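Local coordinates for protein SAWADEE HOMEODOMAIN HOMOLOG 1 (Arabidopsis thaliana, PDB 4IUP), which binds histone H3 peptides methylated at H3K9 through its SAWADEE domain, associates with RNA polymerase IV and is required for RNA-directed DNA methylation and silencing, at residues A[61-64]-A[65-69]; A[112-116]-A[117-121]. The protein carries 2 engineered substitutions. All coordinates share one frame; numbering follows the deposited sequence.

Interaction 1: A[61-64]-A[65-69]; sequences IPVE and PSECG. With ZN (zinc ion), chain D.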
loop_
_atom_site.group_PDB
_atom_site.type_symbol
_atom_site.label_atom_id
_atom_site.label_comp_id
_atom_site.label_asym_id
_atom_site.label_seq_id
_atom_site.Cartn_x
_atom_site.Cartn_y
_atom_site.Cartn_z
ATOM N N ILE A 61 -6.811 1.498 -2.213
ATOM C CA ILE A 61 -8.259 1.567 -1.994
ATOM C C ILE A 61 -8.742 0.433 -1.068
ATOM O O ILE A 61 -8.405 -0.727 -1.296
ATOM C CB ILE A 61 -9.012 1.489 -3.358
ATOM C CG1 ILE A 61 -8.557 2.620 -4.298
ATOM C CG2 ILE A 61 -10.539 1.498 -3.163
ATOM C CD1 ILE A 61 -9.043 2.483 -5.739
ATOM N N PRO A 62 -9.538 0.762 -0.021
ATOM C CA PRO A 62 -10.081 -0.307 0.829
ATOM C C PRO A 62 -11.015 -1.239 0.045
ATOM O O PRO A 62 -11.662 -0.810 -0.914
ATOM C CB PRO A 62 -10.866 0.458 1.901
ATOM C CG PRO A 62 -10.212 1.822 1.942
ATOM C CD PRO A 62 -9.922 2.096 0.478
ATOM N N VAL A 63 -11.056 -2.504 0.439
ATOM C CA VAL A 63 -11.912 -3.485 -0.214
ATOM C C VAL A 63 -13.051 -3.835 0.741
ATOM O O VAL A 63 -12.811 -4.200 1.889
ATOM C CB VAL A 63 -11.116 -4.752 -0.613
ATOM C CG1 VAL A 63 -11.998 -5.735 -1.387
ATOM C CG2 VAL A 63 -9.896 -4.377 -1.469
ATOM N N GLU A 64 -14.288 -3.700 0.270
ATOM C CA GLU A 64 -15.466 -4.025 1.081
ATOM C C GLU A 64 -15.735 -5.532 1.092
ATOM O O GLU A 64 -15.407 -6.225 0.126
ATOM C CB GLU A 64 -16.696 -3.254 0.580
ATOM C CG GLU A 64 -16.583 -1.724 0.699
ATOM C CD GLU A 64 -16.288 -1.242 2.122
ATOM O OE1 GLU A 64 -16.961 -1.706 3.072
ATOM O OE2 GLU A 64 -15.381 -0.389 2.286
ATOM N N PRO A 65 -16.334 -6.056 2.179
ATOM C CA PRO A 65 -16.530 -7.514 2.243
ATOM C C PRO A 65 -17.246 -8.117 1.029
ATOM O O PRO A 65 -16.880 -9.209 0.589
ATOM C CB PRO A 65 -17.357 -7.697 3.518
ATOM C CG PRO A 65 -16.964 -6.535 4.374
ATOM C CD PRO A 65 -16.776 -5.391 3.420
ATOM N N SER A 66 -18.228 -7.401 0.478
ATOM C CA SER A 66 -19.010 -7.888 -0.667
ATOM C C SER A 66 -18.198 -7.997 -1.963
ATOM O O SER A 66 -18.645 -8.624 -2.932
ATOM C CB SER A 66 -20.229 -6.996 -0.905
ATOM O OG SER A 66 -19.827 -5.698 -1.304
ATOM N N GLU A 67 -17.013 -7.392 -1.978
ATOM C CA GLU A 67 -16.146 -7.437 -3.161
ATOM C C GLU A 67 -14.802 -8.145 -2.930
ATOM O O GLU A 67 -13.863 -7.955 -3.703
ATOM C CB GLU A 67 -15.926 -6.026 -3.728
ATOM C CG GLU A 67 -15.329 -5.038 -2.729
ATOM C CD GLU A 67 -15.119 -3.638 -3.289
ATOM O OE1 GLU A 67 -15.296 -3.433 -4.511
ATOM O OE2 GLU A 67 -14.761 -2.742 -2.494
ATOM N N CYS A 68 -14.715 -8.980 -1.894
ATOM C CA CYS A 68 -13.465 -9.688 -1.597
ATOM C C CYS A 68 -13.067 -10.663 -2.709
ATOM O O CYS A 68 -11.924 -11.114 -2.758
ATOM C CB CYS A 68 -13.540 -10.414 -0.251
ATOM S SG CYS A 68 -14.557 -11.905 -0.248
ATOM N N GLY A 69 -14.010 -10.983 -3.592
ATOM C CA GLY A 69 -13.725 -11.833 -4.749
ATOM C C GLY A 69 -12.802 -11.184 -5.767
ATOM O O GLY A 69 -12.190 -11.883 -6.590
HETATM ZN ZN ZN D . -14.079 -12.829 1.875
HETATM O O HOH W 1 -12.381 -1.743 -3.461
#
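Two hydrogen bonds tie Glu-64 to Glu-67 where the chain leaves strand 56-62 and winds into a short 3-10 segment. One is a backbone bond closing the turn: Glu-67 N gives its hydrogen to Glu-64 O at 2.9 Å, with Pro-65 and Ser-66 between them. The other comes back from the side chain. Glu-64 N points its hydrogen almost straight (177°) at Glu-67 OE2, 3.0 Å away, and OE2 receives it on its anti lone pair, the one turned away from OE1. Glu-67 can reach back because its CG sits between the backbone N and the carbonyl carbon (chi1 57°) and the chain beyond is extended.

A water adds a second grip on that carboxylate oxygen, donating to Glu-67 OE2 at 2.8 Å and to Pro-62 O at 2.8 Å. The other oxygen, OE1, is taken by a salt bridge to Arg-70. Replacing Glu-67 with an alanine would probably leave the Glu-64 amide without this acceptor, the water with Pro-62 O but not its second anchor, and Arg-70 without this carboxylate.

The apolar part is small. Val-63 CG1 lies against Glu-67 CG at 3.7 Å, and the buried Val-63 side chain also touches Val-71 and Leu-126. Glu-64 and Pro-65 run side by side, with Glu-64 CB 3.6 Å from Pro-65 CD.

The residue after the turn binds the metal. Cys-68 SG bonds the zinc ion at 2.4 Å, and His-102, Cys-107 and Cys-109 complete the site. Pro-65 also packs on His-102. Chemically, then, a carboxylate that binds backbone, water and arginine at once pins the turn just before a zinc ligand, and this is likely to help set the path by which Cys-68 enters the metal site.

Interaction 2: A[112-116]-A[117-121]; sequences LVRYE and LDNTE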
loop_
_atom_site.group_PDB
_atom_site.type_symbol
_atom_site.label_atom_id
_atom_site.label_comp_id
_atom_site.label_asym_id
_atom_site.label_seq_id
_atom_site.Cartn_x
_atom_site.Cartn_y
_atom_site.Cartn_z
ATOM N N LEU A 112 -2.778 -14.923 2.432
ATOM C CA LEU A 112 -1.352 -15.042 2.720
ATOM C C LEU A 112 -0.617 -14.086 1.786
ATOM O O LEU A 112 -0.718 -14.201 0.559
ATOM C CB LEU A 112 -0.862 -16.484 2.539
ATOM C CG LEU A 112 0.640 -16.734 2.751
ATOM C CD1 LEU A 112 0.990 -16.719 4.227
ATOM C CD2 LEU A 112 1.065 -18.050 2.107
ATOM N N VAL A 113 0.093 -13.122 2.365
ATOM C CA VAL A 113 0.838 -12.161 1.561
ATOM C C VAL A 113 2.330 -12.362 1.746
ATOM O O VAL A 113 2.776 -12.807 2.805
ATOM C CB VAL A 113 0.422 -10.670 1.831
ATOM C CG1 VAL A 113 -1.098 -10.509 1.770
ATOM C CG2 VAL A 113 0.965 -10.148 3.163
ATOM N N ARG A 114 3.089 -12.072 0.694
ATOM C CA ARG A 114 4.536 -12.045 0.776
ATOM C C ARG A 114 4.993 -10.614 0.560
ATOM O O ARG A 114 4.729 -10.020 -0.492
ATOM C CB ARG A 114 5.157 -12.958 -0.277
ATOM C CG ARG A 114 6.676 -13.023 -0.212
ATOM C CD ARG A 114 7.215 -14.029 -1.221
ATOM N NE ARG A 114 6.861 -15.405 -0.871
ATOM C CZ ARG A 114 7.366 -16.483 -1.469
ATOM N NH1 ARG A 114 8.255 -16.356 -2.446
ATOM N NH2 ARG A 114 6.981 -17.692 -1.087
ATOM N N TYR A 115 5.664 -10.063 1.567
ATOM C CA TYR A 115 6.142 -8.685 1.509
ATOM C C TYR A 115 7.264 -8.518 0.503
ATOM O O TYR A 115 8.199 -9.318 0.456
ATOM C CB TYR A 115 6.575 -8.202 2.894
ATOM C CG TYR A 115 5.404 -8.057 3.828
ATOM C CD1 TYR A 115 4.448 -7.060 3.621
ATOM C CD2 TYR A 115 5.241 -8.918 4.913
ATOM C CE1 TYR A 115 3.359 -6.924 4.470
ATOM C CE2 TYR A 115 4.151 -8.787 5.773
ATOM C CZ TYR A 115 3.216 -7.790 5.540
ATOM O OH TYR A 115 2.146 -7.654 6.389
ATOM N N GLU A 116 7.146 -7.491 -0.294
ATOM C CA GLU A 116 8.064 -7.264 -1.360
ATOM C C GLU A 116 9.513 -7.029 -0.864
ATOM O O GLU A 116 10.434 -7.607 -1.393
ATOM C CB GLU A 116 7.528 -6.127 -2.195
ATOM C CG GLU A 116 7.989 -6.137 -3.603
ATOM C CD GLU A 116 7.501 -4.968 -4.377
ATOM O OE1 GLU A 116 7.727 -3.828 -3.940
ATOM O OE2 GLU A 116 6.885 -5.188 -5.420
ATOM N N LEU A 117 9.681 -6.217 0.178
ATOM C CA LEU A 117 11.005 -5.792 0.642
ATOM C C LEU A 117 11.852 -6.899 1.279
ATOM O O LEU A 117 12.960 -7.177 0.818
ATOM C CB LEU A 117 10.891 -4.593 1.596
ATOM C CG LEU A 117 12.185 -4.062 2.228
ATOM C CD1 LEU A 117 13.045 -3.316 1.203
ATOM C CD2 LEU A 117 11.875 -3.172 3.428
ATOM N N ASP A 118 11.342 -7.509 2.346
ATOM C CA ASP A 118 12.125 -8.472 3.123
ATOM C C ASP A 118 11.717 -9.916 2.855
ATOM O O ASP A 118 12.211 -10.839 3.511
ATOM C CB ASP A 118 12.053 -8.151 4.623
ATOM C CG ASP A 118 10.634 -8.179 5.169
ATOM O OD1 ASP A 118 9.734 -8.770 4.527
ATOM O OD2 ASP A 118 10.420 -7.605 6.261
ATOM N N ASN A 119 10.772 -10.075 1.945
ATOM C CA ASN A 119 10.363 -11.355 1.431
ATOM C C ASN A 119 9.666 -12.273 2.445
ATOM O O ASN A 119 9.466 -13.433 2.194
ATOM C CB ASN A 119 11.580 -12.030 0.860
ATOM C CG ASN A 119 11.239 -13.007 -0.182
ATOM O OD1 ASN A 119 10.249 -12.866 -0.865
ATOM N ND2 ASN A 119 12.072 -14.026 -0.317
ATOM N N THR A 120 9.284 -11.714 3.574
ATOM C CA THR A 120 8.606 -12.457 4.632
ATOM C C THR A 120 7.128 -12.635 4.301
ATOM O O THR A 120 6.587 -11.919 3.452
ATOM C CB THR A 120 8.740 -11.758 6.002
ATOM O OG1 THR A 120 8.202 -10.433 5.916
ATOM C CG2 THR A 120 10.201 -11.690 6.432
ATOM N N GLU A 121 6.478 -13.581 4.975
ATOM C CA GLU A 121 5.063 -13.852 4.720
ATOM C C GLU A 121 4.202 -13.670 5.967
ATOM O O GLU A 121 4.676 -13.849 7.094
ATOM C CB GLU A 121 4.876 -15.248 4.115
ATOM C CG GLU A 121 5.424 -15.369 2.701
ATOM C CD GLU A 121 5.166 -16.720 2.062
ATOM O OE1 GLU A 121 4.979 -17.712 2.798
ATOM O OE2 GLU A 121 5.147 -16.790 0.814
#
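Arg-114 makes a side-on salt bridge to Glu-121 across the hairpin: NE and NH2 both donate to Glu-121 OE2, each at 2.8 Å, and come to it from the same face of the carboxylate. The oxygen lies at the edge of the guanidinium, in its plane, while the two flat groups are turned 43° apart. A bend at chi3 (-68°) in Arg-114 swings the guanidinium onto this oxygen. Asn-119 OD1 rests 3.3 Å from Arg-114 CD, its amide nearly perpendicular to the guanidinium.

The backbone of the hairpin is antiparallel. Tyr-115 N donates to Thr-120 O at 2.8 Å; Arg-114 and Glu-121 form a non-hydrogen-bonded pair, and the CA-H of Glu-121 approaches Val-113 O at 3.2 Å. A weak bond from Asn-119 N to Tyr-115 O closes the loop, which follows right-handed helical angles through Glu-116 and Leu-117 and turns left-handed at Asn-119 (phi 67°).

Asp-118 fixes the loop's return. Its OD1 accepts from Thr-120 N at 3.1 Å, an Asx turn, and from Thr-120 OG1 at 2.7 Å, both from one face of the carboxylate. Thr-120 OG1 in turn lies at the edge of the Tyr-115 ring, 3.5 Å from CD2, and Val-113 CG2 lies over one face of that ring, offset toward its rim.

Farther out, Arg-83 on strand 76-83 makes a salt bridge to Asp-118 OD2 and a hydrogen bond to Thr-120 OG1, while Tyr-115 OH is hydrogen-bonded to Glu-122. The polar groups thus form two sets: one salt bridge ties the paired strands through their side chains, and the Asp-118 carboxylate, with one oxygen on Thr-120 and the other on Arg-83, probably steadies the loop's return against strand 76-83.

Overall arrangement
Both interactions belong to the SAWADEE domain, a tandem-tudor fold, and both reach the same antiparallel sheet. Interaction 1 comes first along the chain, where strand 56-62 gives way to the loop before strand 76-83; interaction 2 follows, turning strand 110-115 into strand 121-124, an edge strand within this chain. Their centres lie 21 Å apart and their nearest atoms about 11 Å, so they do not touch. The link is indirect: Cys-68 of 65-69 shares the zinc ion with Cys-107 and Cys-109, which lie just ahead of strand 110-115. The metal thus joins the early turn to the chain leading into the late hairpin.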